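Local coordinates for malonyl-CoA-[acyl-carrier-protein] transacylase (Coxiella burnetii, PDB 3TQE), which probably transfers the malonyl group from malonyl-CoA to holo-acyl carrier protein, an acyl transfer that supplies fatty acid synthesis, at residues K120-Y124 / L216-I220; L71-V75 / Y100-C105; M136-L142 / A192-I198; K274-C279 / S296-L301. All blocks are in the same frame, centred on the assembly; numbering follows the deposited sequence.

Contact 1: residues K120-Y124 / L216-I220; sequences KRGQY and LAQDI. With GLY (glycine), chain B.
An antiparallel helix pair supplies one residue, Arg-121, to the pocket that holds glycine beside the predicted active-site residues Ser-96 and His-205. Segments 120-124 and 216-220, both regular helix, run at 167° to each other with axes 10.6 Å apart; Arg-121 and Leu-216 are nearest in backbone, CA to CA 6.3 Å. That spacing is filled by side chains. Leu-216 (chi1 t, chi2 p) reaches between the helices, its CD2 4.0 Å from CG of Arg-121 and its CD1 4.0 Å from CE2 of Tyr-124. Arg-121, extended with chi1 to chi3 all t, leaves the helix pair and donates from NH1 to O of the bound glycine at 3.0 Å; its guanidinium also bonds Gln-67, Gln-254 and Ser-96. Holding a carboxylate here is consistent with malonyl transferases, in which an active-site arginine pairs with the free carboxylate of the malonyl group. On the outer side, Asp-219 (chi1 m) gathers Lys-120, Tyr-124 and two waters. Lys-120, with an almost fully extended chain beyond chi1 m, brings NZ to 3.3 Å from Asp-219 OD1, a salt bridge with a weak hydrogen bond. Both waters donate to Asp-219 OD1 and weakly accept from Lys-120 NZ. Tyr-124, with chi1 m, closes the cluster: its OH donates to OD2 of Asp-219 across a very short 2.5 Å.

Contact 2: residues L71-V75 / Y100-C105; sequences LTADV and YAALVC
Two helices that cross at a moderate angle can mesh by laying the ridge of one into the groove of the other, and segments 71-75 and 100-105 do this with small and branched apolar residues. Both are helical; their axes approach to 9.2 Å at a signed crossing angle of -43°, near the value expected when ridges of residues four apart interlock. Leu-71 and Val-75 form the ridge. The groove lies between the rows Tyr-100/Val-104 and Ala-101/Cys-105. Leu-71 (chi1 t, chi2 p) pushes CD1 into the hollow over the small Ala-101, 3.4 Å from its CA and 3.7 Å from its CB, with CB of Tyr-100 at 4.2 Å from the same CD1. Here the backbones come nearest, CA of Leu-71 lying 5.4 Å from CA of Ala-101. One turn on, Val-75 (chi1 t) sets CG2 between CG1 of Val-104 at 3.9 Å and SG of Cys-105 (chi1 m) at 4.1 Å. Beside this ridge, Asp-74 points toward Ala-101, its OD2 3.6 Å from the methyl CB. The ring of Tyr-100 instead leads away, to Arg-121. Helix 97-105 starts just after Ser-96, the predicted active-site serine, and helix 63-83 flanks that helix; Phe-12 of strand 9-12 touches Ala-101 and Cys-105, helix 111-128 meets Leu-71, Tyr-100 and Val-104, and helix 244-254 packs on Tyr-100 and Leu-103.

Contact 3: residues M136-L142 / A192-I198; sequences MGAIIGL and AKIAKRI
Ile-140 lies against Ile-194, CB to CB 3.9 Å, where an edge strand joins the smaller subdomain of the acyltransferase. That subdomain has the ferredoxin-like order 4-1-3-2 in its sheet: strand 194-197 pairs with strand 134-140, antiparallel at 169° and 4.5 Å between axes. Ala-138 and Lys-196 make a hydrogen-bonded pair, Ala-138 N to Lys-196 O at 2.8 Å and Lys-196 N to Ala-138 O at 2.9 Å. Ile-139 and Ala-195, and Gly-137 and Arg-197, are non-hydrogen-bonded pairs, with CA atoms 4.4 Å apart in the first and 4.0 Å in the second. Beyond them, Ile-198 N donates to Met-136 O at 3.0 Å. On the face holding Ile-139 and Ala-195, Ile-139 CG2 meets Ala-192 CB at 3.9 Å, and helices 144-155 and 177-189 pack on Ile-139. The side chain of selenomethionine Met-136 ends within about 5 Å of that of His-205, a predicted active-site residue. Arg-197 forms a salt bridge with Asp-181. Gly-141 ends the pairing with phi 110° and psi 1°, where a CB would jam against the preceding carbonyl. Opposite Ile-140 the partner strand carries a classic beta bulge: Lys-193, at helix-like angles of -71/-41, and Ile-194 share one acceptor, Ile-140 O receiving Ile-194 N at 3.3 Å and, weakly, Lys-193 N at 2.8 Å.

Contact 4: residues K274-C279 / S296-L301; sequences KVFMEC and SEILPL
Ser-296, just before the second strand, sets CB 4.1 Å from CE2 of Phe-276, while its OG bonds the carbonyl of Asp-293. Glu-297 fixes the parallel register: its N donates to Lys-274 O at 3.0 Å and its O receives Phe-276 N at 2.8 Å; its carboxylate salt-bridges Arg-313. Ile-298 puts CG1 4.0 Å from CB of Phe-276 (chi1 m), on the face packed by helix 284-292. That helix links strands 275-278 and 297-300 as a beta-alpha-beta crossover at the edge of the parallel four-stranded sheet; the pair twists by -26° with axes 4.5 Å apart. Leu-299 (chi1 m, chi2 t) turns to the other face, CD1 against Val-275 CG1 at 4.0 Å and selenomethionine Met-277 CE at 3.3 Å; its N donates to Phe-276 O at 2.8 Å and its O accepts Glu-278 N at 3.0 Å. Past Pro-300, Leu-301 N reaches Glu-278 O through water 4, at 2.9 Å from N and 2.6 Å from O, and Leu-301 CD1 lies 3.8 Å from Met-277 CB.

How the contacts relate
The four contacts illustrate how an active site can arise between pieces of one chain that are distant in sequence. Contact 2 comes first, contact 1 follows with contact 3 nested inside its loop, and contact 4 closes last. Contacts 1 and 2, with centres 17 Å apart, meet where Tyr-100 packs on Arg-121. Contacts 2 and 4, 16 Å apart, touch where helix 63-83 meets the loop leaving strand 275-278 of the parallel sheet. Contact 3, in the other sheet, is centred 25 to 29 Å away. The predicted active-site side chains of Ser-96 and His-205 lie about 3 and 4 Å from that of Arg-121, and His-205 about 5 Å from Met-136, where helices meet the smaller subdomain.

Contact 1: residues K120-Y124 / L216-I220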
loop_
_atom_site.group_PDB
_atom_site.type_symbol
_atom_site.label_atom_id
_atom_site.label_comp_id
_atom_site.label_asym_id
_atom_site.label_seq_id
_atom_site.Cartn_x
_atom_site.Cartn_y
_atom_site.Cartn_z
ATOM N N LYS A 120 -14.007 3.031 5.527
ATOM C CA LYS A 120 -14.140 4.378 6.052
ATOM C C LYS A 120 -12.970 5.244 5.633
ATOM O O LYS A 120 -13.139 6.405 5.249
ATOM C CB LYS A 120 -14.268 4.376 7.564
ATOM C CG LYS A 120 -15.636 3.955 8.066
ATOM C CD LYS A 120 -15.554 3.659 9.545
ATOM C CE LYS A 120 -16.888 3.222 10.110
ATOM N NZ LYS A 120 -16.742 2.840 11.553
ATOM N N ARG A 121 -11.783 4.682 5.678
ATOM C CA ARG A 121 -10.605 5.420 5.250
ATOM C C ARG A 121 -10.793 5.927 3.830
ATOM O O ARG A 121 -10.523 7.087 3.531
ATOM C CB ARG A 121 -9.361 4.555 5.371
ATOM C CG ARG A 121 -8.063 5.207 4.961
ATOM C CD ARG A 121 -6.971 4.213 5.168
ATOM N NE ARG A 121 -5.621 4.727 4.929
ATOM C CZ ARG A 121 -4.986 4.706 3.762
ATOM N NH1 ARG A 121 -5.573 4.237 2.669
ATOM N NH2 ARG A 121 -3.743 5.183 3.685
ATOM N N GLY A 122 -11.252 5.048 2.941
ATOM C CA GLY A 122 -11.497 5.455 1.571
ATOM C C GLY A 122 -12.562 6.511 1.483
ATOM O O GLY A 122 -12.413 7.508 0.759
ATOM N N GLN A 123 -13.656 6.295 2.189
ATOM C CA GLN A 123 -14.756 7.266 2.173
ATOM C C GLN A 123 -14.281 8.620 2.652
ATOM O O GLN A 123 -14.538 9.637 1.998
ATOM C CB GLN A 123 -15.932 6.758 2.997
ATOM C CG GLN A 123 -16.604 5.573 2.317
ATOM C CD GLN A 123 -17.668 4.903 3.130
ATOM O OE1 GLN A 123 -17.694 5.025 4.337
ATOM N NE2 GLN A 123 -18.557 4.145 2.447
ATOM N N TYR A 124 -13.571 8.651 3.759
ATOM C CA TYR A 124 -13.166 9.932 4.309
ATOM C C TYR A 124 -12.167 10.624 3.392
ATOM O O TYR A 124 -12.196 11.832 3.218
ATOM C CB TYR A 124 -12.557 9.768 5.685
ATOM C CG TYR A 124 -13.429 9.153 6.720
ATOM C CD1 TYR A 124 -14.793 9.165 6.628
ATOM C CD2 TYR A 124 -12.874 8.573 7.824
ATOM C CE1 TYR A 124 -15.585 8.574 7.621
ATOM C CE2 TYR A 124 -13.650 8.023 8.809
ATOM C CZ TYR A 124 -15.008 8.040 8.705
ATOM O OH TYR A 124 -15.767 7.456 9.693
ATOM N N LEU A 216 -10.912 9.662 10.642
ATOM C CA LEU A 216 -10.448 8.302 10.831
ATOM C C LEU A 216 -9.933 8.090 12.240
ATOM O O LEU A 216 -10.022 6.981 12.759
ATOM C CB LEU A 216 -9.380 7.952 9.802
ATOM C CG LEU A 216 -9.126 6.438 9.672
ATOM C CD1 LEU A 216 -10.379 5.709 9.150
ATOM C CD2 LEU A 216 -7.935 6.253 8.774
ATOM N N ALA A 217 -9.380 9.131 12.859
ATOM C CA ALA A 217 -8.837 8.981 14.196
ATOM C C ALA A 217 -9.920 8.562 15.159
ATOM O O ALA A 217 -9.667 7.818 16.088
ATOM C CB ALA A 217 -8.180 10.256 14.644
ATOM N N GLN A 218 -11.122 9.048 14.933
ATOM C CA GLN A 218 -12.246 8.686 15.782
ATOM C C GLN A 218 -12.579 7.207 15.664
ATOM O O GLN A 218 -12.849 6.533 16.663
ATOM C CB GLN A 218 -13.435 9.553 15.434
ATOM C CG GLN A 218 -13.200 11.009 15.666
ATOM C CD GLN A 218 -14.418 11.855 15.349
ATOM O OE1 GLN A 218 -15.113 11.634 14.354
ATOM N NE2 GLN A 218 -14.689 12.834 16.205
ATOM N N ASP A 219 -12.517 6.677 14.453
ATOM C CA ASP A 219 -12.820 5.266 14.250
ATOM C C ASP A 219 -11.719 4.381 14.750
ATOM O O ASP A 219 -11.963 3.329 15.327
ATOM C CB ASP A 219 -13.052 4.965 12.772
ATOM C CG ASP A 219 -14.259 5.664 12.229
ATOM O OD1 ASP A 219 -15.357 5.567 12.819
ATOM O OD2 ASP A 219 -14.128 6.303 11.183
ATOM N N ILE A 220 -10.489 4.791 14.522
ATOM C CA ILE A 220 -9.320 3.993 14.890
ATOM C C ILE A 220 -9.216 3.872 16.415
ATOM O O ILE A 220 -8.696 2.917 16.926
ATOM C CB ILE A 220 -8.034 4.573 14.223
ATOM C CG1 ILE A 220 -8.017 4.150 12.746
ATOM C CG2 ILE A 220 -6.759 4.128 14.910
ATOM C CD1 ILE A 220 -6.885 4.704 11.947
HETATM N N GLY B . -1.865 6.485 -2.084
HETATM C CA GLY B . -2.977 5.497 -1.899
HETATM C C GLY B . -3.623 5.584 -0.528
HETATM O O GLY B . -4.263 4.646 -0.011
HETATM O OXT GLY B . -3.500 6.612 0.117
HETATM O O HOH W 1 -16.366 4.061 14.615
HETATM O O HOH W 2 -17.618 5.752 11.837
#

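Contact 2: residues L71-V75 / Y100-C105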
loop_
_atom_site.group_PDB
_atom_site.type_symbol
_atom_site.label_atom_id
_atom_site.label_comp_id
_atom_site.label_asym_id
_atom_site.label_seq_id
_atom_site.Cartn_x
_atom_site.Cartn_y
_atom_site.Cartn_z
ATOM N N LEU A 71 -7.395 -4.652 0.434
ATOM C CA LEU A 71 -7.100 -5.254 1.725
ATOM C C LEU A 71 -7.484 -6.727 1.699
ATOM O O LEU A 71 -6.738 -7.607 2.146
ATOM C CB LEU A 71 -7.840 -4.534 2.846
ATOM C CG LEU A 71 -7.770 -5.206 4.198
ATOM C CD1 LEU A 71 -6.351 -5.143 4.696
ATOM C CD2 LEU A 71 -8.763 -4.584 5.171
ATOM N N THR A 72 -8.649 -7.010 1.152
ATOM C CA THR A 72 -9.174 -8.374 1.108
ATOM C C THR A 72 -8.306 -9.248 0.209
ATOM O O THR A 72 -7.985 -10.365 0.568
ATOM C CB THR A 72 -10.641 -8.353 0.678
ATOM O OG1 THR A 72 -11.381 -7.567 1.602
ATOM C CG2 THR A 72 -11.225 -9.761 0.654
ATOM N N ALA A 73 -7.920 -8.725 -0.937
ATOM C CA ALA A 73 -7.064 -9.471 -1.862
ATOM C C ALA A 73 -5.723 -9.791 -1.209
ATOM O O ALA A 73 -5.237 -10.913 -1.284
ATOM C CB ALA A 73 -6.850 -8.696 -3.135
ATOM N N ASP A 74 -5.141 -8.798 -0.545
ATOM C CA ASP A 74 -3.839 -8.993 0.070
ATOM C C ASP A 74 -3.951 -10.044 1.179
ATOM O O ASP A 74 -3.095 -10.912 1.305
ATOM C CB ASP A 74 -3.371 -7.691 0.690
ATOM C CG ASP A 74 -2.906 -6.624 -0.314
ATOM O OD1 ASP A 74 -2.965 -6.799 -1.542
ATOM O OD2 ASP A 74 -2.471 -5.549 0.199
ATOM N N VAL A 75 -4.974 -9.944 2.017
ATOM C CA VAL A 75 -5.148 -10.890 3.096
ATOM C C VAL A 75 -5.457 -12.284 2.553
ATOM O O VAL A 75 -4.975 -13.277 3.062
ATOM C CB VAL A 75 -6.234 -10.418 4.037
ATOM C CG1 VAL A 75 -6.632 -11.510 4.992
ATOM C CG2 VAL A 75 -5.748 -9.180 4.771
ATOM N N TYR A 100 -2.402 -1.675 6.277
ATOM C CA TYR A 100 -3.483 -2.318 7.000
ATOM C C TYR A 100 -3.457 -3.793 6.771
ATOM O O TYR A 100 -3.776 -4.558 7.679
ATOM C CB TYR A 100 -4.839 -1.764 6.595
ATOM C CG TYR A 100 -5.019 -0.342 7.072
ATOM C CD1 TYR A 100 -5.688 -0.087 8.243
ATOM C CD2 TYR A 100 -4.476 0.741 6.376
ATOM C CE1 TYR A 100 -5.839 1.198 8.713
ATOM C CE2 TYR A 100 -4.588 2.050 6.866
ATOM C CZ TYR A 100 -5.311 2.262 8.015
ATOM O OH TYR A 100 -5.434 3.533 8.501
ATOM N N ALA A 101 -3.160 -4.208 5.543
ATOM C CA ALA A 101 -3.047 -5.618 5.290
ATOM C C ALA A 101 -1.931 -6.217 6.107
ATOM O O ALA A 101 -2.095 -7.284 6.677
ATOM C CB ALA A 101 -2.823 -5.888 3.802
ATOM N N ALA A 102 -0.805 -5.528 6.189
ATOM C CA ALA A 102 0.335 -6.021 6.978
ATOM C C ALA A 102 -0.096 -6.184 8.431
ATOM O O ALA A 102 0.200 -7.177 9.080
ATOM C CB ALA A 102 1.492 -5.081 6.854
ATOM N N LEU A 103 -0.834 -5.217 8.954
ATOM C CA LEU A 103 -1.267 -5.299 10.321
ATOM C C LEU A 103 -2.278 -6.390 10.592
ATOM O O LEU A 103 -2.255 -7.010 11.646
ATOM C CB LEU A 103 -1.813 -3.962 10.797
ATOM C CG LEU A 103 -0.764 -2.882 10.994
ATOM C CD1 LEU A 103 -1.450 -1.542 11.122
ATOM C CD2 LEU A 103 0.137 -3.199 12.209
ATOM N N VAL A 104 -3.137 -6.663 9.633
ATOM C CA VAL A 104 -4.024 -7.805 9.749
ATOM C C VAL A 104 -3.236 -9.105 9.748
ATOM O O VAL A 104 -3.420 -9.988 10.600
ATOM C CB VAL A 104 -5.100 -7.822 8.637
ATOM C CG1 VAL A 104 -5.830 -9.173 8.644
ATOM C CG2 VAL A 104 -6.064 -6.694 8.828
ATOM N N CYS A 105 -2.300 -9.229 8.827
ATOM C CA CYS A 105 -1.552 -10.466 8.696
ATOM C C CYS A 105 -0.558 -10.681 9.829
ATOM O O CYS A 105 -0.274 -11.812 10.189
ATOM C CB CYS A 105 -0.888 -10.495 7.345
ATOM S SG CYS A 105 -2.096 -10.540 6.002
#

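Contact 3: residues M136-L142 / A192-I198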
loop_
_atom_site.group_PDB
_atom_site.type_symbol
_atom_site.label_atom_id
_atom_site.label_comp_id
_atom_site.label_asym_id
_atom_site.label_seq_id
_atom_site.Cartn_x
_atom_site.Cartn_y
_atom_site.Cartn_z
HETATM N N MSE A 136 -2.533 14.179 -7.843
HETATM C CA MSE A 136 -1.254 13.556 -7.602
HETATM C C MSE A 136 -0.544 13.446 -8.909
HETATM O O MSE A 136 -1.165 13.349 -9.968
HETATM C CB MSE A 136 -1.402 12.164 -6.975
HETATM C CG MSE A 136 -2.141 12.185 -5.668
HETATM SE SE MSE A 136 -2.120 10.527 -4.698
HETATM C CE MSE A 136 -0.387 10.711 -3.923
ATOM N N GLY A 137 0.767 13.450 -8.833
ATOM C CA GLY A 137 1.601 13.371 -10.004
ATOM C C GLY A 137 2.867 12.595 -9.755
ATOM O O GLY A 137 3.443 12.672 -8.699
ATOM N N ALA A 138 3.305 11.878 -10.771
ATOM C CA ALA A 138 4.506 11.085 -10.716
ATOM C C ALA A 138 5.633 11.801 -11.390
ATOM O O ALA A 138 5.462 12.316 -12.495
ATOM C CB ALA A 138 4.262 9.778 -11.416
ATOM N N ILE A 139 6.783 11.815 -10.730
ATOM C CA ILE A 139 7.985 12.416 -11.263
ATOM C C ILE A 139 9.046 11.341 -11.284
ATOM O O ILE A 139 9.327 10.726 -10.254
ATOM C CB ILE A 139 8.463 13.579 -10.425
ATOM C CG1 ILE A 139 7.390 14.670 -10.386
ATOM C CG2 ILE A 139 9.757 14.131 -10.986
ATOM C CD1 ILE A 139 7.717 15.803 -9.466
ATOM N N ILE A 140 9.623 11.108 -12.455
ATOM C CA ILE A 140 10.670 10.110 -12.596
ATOM C C ILE A 140 11.907 10.810 -13.086
ATOM O O ILE A 140 11.844 11.552 -14.064
ATOM C CB ILE A 140 10.252 9.009 -13.558
ATOM C CG1 ILE A 140 8.996 8.321 -13.018
ATOM C CG2 ILE A 140 11.401 8.037 -13.768
ATOM C CD1 ILE A 140 8.563 7.101 -13.773
ATOM N N GLY A 141 13.017 10.602 -12.391
ATOM C CA GLY A 141 14.318 11.090 -12.835
ATOM C C GLY A 141 14.946 12.224 -12.059
ATOM O O GLY A 141 16.055 12.683 -12.419
ATOM N N LEU A 142 14.280 12.694 -11.007
ATOM C CA LEU A 142 14.832 13.690 -10.099
ATOM C C LEU A 142 14.897 13.091 -8.702
ATOM O O LEU A 142 14.102 12.209 -8.365
ATOM C CB LEU A 142 13.953 14.941 -10.048
ATOM C CG LEU A 142 13.802 15.739 -11.334
ATOM C CD1 LEU A 142 12.867 16.896 -11.074
ATOM C CD2 LEU A 142 15.144 16.244 -11.844
ATOM N N ALA A 192 13.301 16.167 -15.388
ATOM C CA ALA A 192 12.602 14.939 -15.126
ATOM C C ALA A 192 12.293 14.215 -16.418
ATOM O O ALA A 192 11.913 14.854 -17.406
ATOM C CB ALA A 192 11.301 15.214 -14.353
ATOM N N LYS A 193 12.465 12.894 -16.421
ATOM C CA LYS A 193 12.138 12.091 -17.589
ATOM C C LYS A 193 10.627 12.008 -17.778
ATOM O O LYS A 193 10.124 12.107 -18.902
ATOM C CB LYS A 193 12.769 10.699 -17.478
ATOM C CG LYS A 193 14.290 10.757 -17.469
ATOM C CD LYS A 193 14.951 9.390 -17.541
ATOM C CE LYS A 193 16.418 9.525 -17.959
ATOM N NZ LYS A 193 17.268 8.410 -17.434
ATOM N N ILE A 194 9.907 11.853 -16.673
ATOM C CA ILE A 194 8.465 11.814 -16.690
ATOM C C ILE A 194 7.988 12.726 -15.576
ATOM O O ILE A 194 8.539 12.712 -14.484
ATOM C CB ILE A 194 7.957 10.397 -16.431
ATOM C CG1 ILE A 194 8.345 9.482 -17.596
ATOM C CG2 ILE A 194 6.442 10.380 -16.194
ATOM C CD1 ILE A 194 7.614 9.790 -18.857
ATOM N N ALA A 195 6.988 13.543 -15.864
ATOM C CA ALA A 195 6.314 14.331 -14.819
ATOM C C ALA A 195 4.881 14.448 -15.263
ATOM O O ALA A 195 4.548 15.269 -16.146
ATOM C CB ALA A 195 6.956 15.686 -14.627
ATOM N N LYS A 196 4.027 13.593 -14.715
ATOM C CA LYS A 196 2.686 13.380 -15.246
ATOM C C LYS A 196 1.681 13.216 -14.131
ATOM O O LYS A 196 1.996 12.602 -13.134
ATOM C CB LYS A 196 2.680 12.087 -16.085
ATOM C CG LYS A 196 1.485 11.952 -17.004
ATOM C CD LYS A 196 1.756 10.941 -18.107
ATOM C CE LYS A 196 0.897 11.218 -19.336
ATOM N NZ LYS A 196 1.046 10.157 -20.384
ATOM N N ARG A 197 0.469 13.710 -14.316
ATOM C CA ARG A 197 -0.598 13.399 -13.382
ATOM C C ARG A 197 -0.878 11.902 -13.368
ATOM O O ARG A 197 -0.811 11.245 -14.408
ATOM C CB ARG A 197 -1.890 14.092 -13.787
ATOM C CG ARG A 197 -1.862 15.567 -13.620
ATOM C CD ARG A 197 -2.370 15.974 -12.281
ATOM N NE ARG A 197 -3.835 15.978 -12.230
ATOM C CZ ARG A 197 -4.635 17.050 -12.336
ATOM N NH1 ARG A 197 -4.171 18.272 -12.496
ATOM N NH2 ARG A 197 -5.945 16.890 -12.258
ATOM N N ILE A 198 -1.165 11.378 -12.192
ATOM C CA ILE A 198 -1.652 10.010 -12.006
ATOM C C ILE A 198 -3.180 10.111 -11.994
ATOM O O ILE A 198 -3.710 11.115 -11.517
ATOM C CB ILE A 198 -1.177 9.451 -10.641
ATOM C CG1 ILE A 198 0.349 9.450 -10.546
ATOM C CG2 ILE A 198 -1.699 8.049 -10.399
ATOM C CD1 ILE A 198 0.851 9.115 -9.169
HETATM O O HOH W 3 -4.223 13.363 -10.129
#

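Contact 4: residues K274-C279 / S296-L301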
loop_
_atom_site.group_PDB
_atom_site.type_symbol
_atom_site.label_atom_id
_atom_site.label_comp_id
_atom_site.label_asym_id
_atom_site.label_seq_id
_atom_site.Cartn_x
_atom_site.Cartn_y
_atom_site.Cartn_z
ATOM N N LYS A 274 16.860 -9.682 1.427
ATOM C CA LYS A 274 16.868 -9.275 0.036
ATOM C C LYS A 274 15.871 -10.050 -0.794
ATOM O O LYS A 274 15.877 -9.919 -1.991
ATOM C CB LYS A 274 18.273 -9.364 -0.566
ATOM C CG LYS A 274 19.208 -8.467 0.201
ATOM C CD LYS A 274 20.479 -8.079 -0.513
ATOM C CE LYS A 274 21.177 -6.975 0.268
ATOM N NZ LYS A 274 20.941 -7.085 1.755
ATOM N N VAL A 275 15.003 -10.820 -0.146
ATOM C CA VAL A 275 13.953 -11.562 -0.820
ATOM C C VAL A 275 12.640 -11.015 -0.303
ATOM O O VAL A 275 12.426 -10.907 0.894
ATOM C CB VAL A 275 14.013 -13.050 -0.517
ATOM C CG1 VAL A 275 12.847 -13.768 -1.121
ATOM C CG2 VAL A 275 15.325 -13.605 -1.038
ATOM N N PHE A 276 11.823 -10.574 -1.234
ATOM C CA PHE A 276 10.548 -9.937 -0.934
ATOM C C PHE A 276 9.457 -10.736 -1.627
ATOM O O PHE A 276 9.616 -11.151 -2.772
ATOM C CB PHE A 276 10.534 -8.515 -1.501
ATOM C CG PHE A 276 11.561 -7.612 -0.878
ATOM C CD1 PHE A 276 11.234 -6.778 0.174
ATOM C CD2 PHE A 276 12.872 -7.637 -1.312
ATOM C CE1 PHE A 276 12.182 -5.968 0.750
ATOM C CE2 PHE A 276 13.832 -6.814 -0.710
ATOM C CZ PHE A 276 13.484 -6.006 0.314
HETATM N N MSE A 277 8.336 -10.916 -0.952
HETATM C CA MSE A 277 7.170 -11.549 -1.553
HETATM C C MSE A 277 6.111 -10.492 -1.616
HETATM O O MSE A 277 5.845 -9.830 -0.609
HETATM C CB MSE A 277 6.637 -12.682 -0.692
HETATM C CG MSE A 277 7.253 -13.978 -0.954
HETATM SE SE MSE A 277 9.036 -13.915 -0.356
HETATM C CE MSE A 277 9.441 -15.796 -0.625
ATOM N N GLU A 278 5.530 -10.319 -2.790
ATOM C CA GLU A 278 4.495 -9.335 -2.979
ATOM C C GLU A 278 3.162 -9.994 -2.674
ATOM O O GLU A 278 2.689 -10.879 -3.399
ATOM C CB GLU A 278 4.554 -8.744 -4.383
ATOM C CG GLU A 278 3.540 -7.636 -4.631
ATOM C CD GLU A 278 3.959 -6.581 -5.658
ATOM O OE1 GLU A 278 4.918 -6.789 -6.442
ATOM O OE2 GLU A 278 3.309 -5.504 -5.655
ATOM N N CYS A 279 2.611 -9.638 -1.531
ATOM C CA CYS A 279 1.434 -10.294 -1.007
ATOM C C CYS A 279 0.205 -9.513 -1.400
ATOM O O CYS A 279 -0.410 -8.831 -0.608
ATOM C CB CYS A 279 1.552 -10.460 0.493
ATOM S SG CYS A 279 0.372 -11.613 1.182
ATOM N N SER A 296 17.870 -7.386 -5.531
ATOM C CA SER A 296 16.796 -7.967 -4.744
ATOM C C SER A 296 16.019 -8.956 -5.589
ATOM O O SER A 296 16.091 -8.959 -6.812
ATOM C CB SER A 296 15.863 -6.877 -4.248
ATOM O OG SER A 296 15.222 -6.246 -5.329
ATOM N N GLU A 297 15.268 -9.804 -4.919
ATOM C CA GLU A 297 14.380 -10.727 -5.574
ATOM C C GLU A 297 12.981 -10.496 -5.036
ATOM O O GLU A 297 12.815 -10.438 -3.840
ATOM C CB GLU A 297 14.826 -12.134 -5.229
ATOM C CG GLU A 297 13.979 -13.223 -5.812
ATOM C CD GLU A 297 14.579 -14.615 -5.656
ATOM O OE1 GLU A 297 15.546 -14.784 -4.896
ATOM O OE2 GLU A 297 14.074 -15.551 -6.309
ATOM N N ILE A 298 11.998 -10.331 -5.915
ATOM C CA ILE A 298 10.614 -10.142 -5.493
ATOM C C ILE A 298 9.798 -11.214 -6.167
ATOM O O ILE A 298 9.818 -11.363 -7.400
ATOM C CB ILE A 298 10.044 -8.745 -5.840
ATOM C CG1 ILE A 298 11.011 -7.644 -5.406
ATOM C CG2 ILE A 298 8.672 -8.543 -5.161
ATOM C CD1 ILE A 298 11.927 -7.154 -6.499
ATOM N N LEU A 299 9.111 -11.991 -5.359
ATOM C CA LEU A 299 8.358 -13.110 -5.849
ATOM C C LEU A 299 6.875 -12.824 -5.805
ATOM O O LEU A 299 6.361 -12.351 -4.812
ATOM C CB LEU A 299 8.656 -14.316 -4.991
ATOM C CG LEU A 299 10.134 -14.740 -5.032
ATOM C CD1 LEU A 299 10.457 -15.556 -3.781
ATOM C CD2 LEU A 299 10.374 -15.518 -6.274
ATOM N N PRO A 300 6.177 -13.086 -6.908
ATOM C CA PRO A 300 4.744 -12.950 -6.930
ATOM C C PRO A 300 4.056 -14.137 -6.282
ATOM O O PRO A 300 4.607 -15.244 -6.216
ATOM C CB PRO A 300 4.427 -12.926 -8.413
ATOM C CG PRO A 300 5.435 -13.738 -9.009
ATOM C CD PRO A 300 6.691 -13.559 -8.196
ATOM N N LEU A 301 2.837 -13.912 -5.828
ATOM C CA LEU A 301 2.097 -14.904 -5.065
ATOM C C LEU A 301 0.667 -15.080 -5.558
ATOM O O LEU A 301 -0.220 -15.398 -4.779
ATOM C CB LEU A 301 2.081 -14.510 -3.602
ATOM C CG LEU A 301 3.423 -14.474 -2.875
ATOM C CD1 LEU A 301 3.164 -14.048 -1.439
ATOM C CD2 LEU A 301 4.149 -15.818 -2.921
HETATM O O HOH W 4 1.822 -11.220 -5.821
#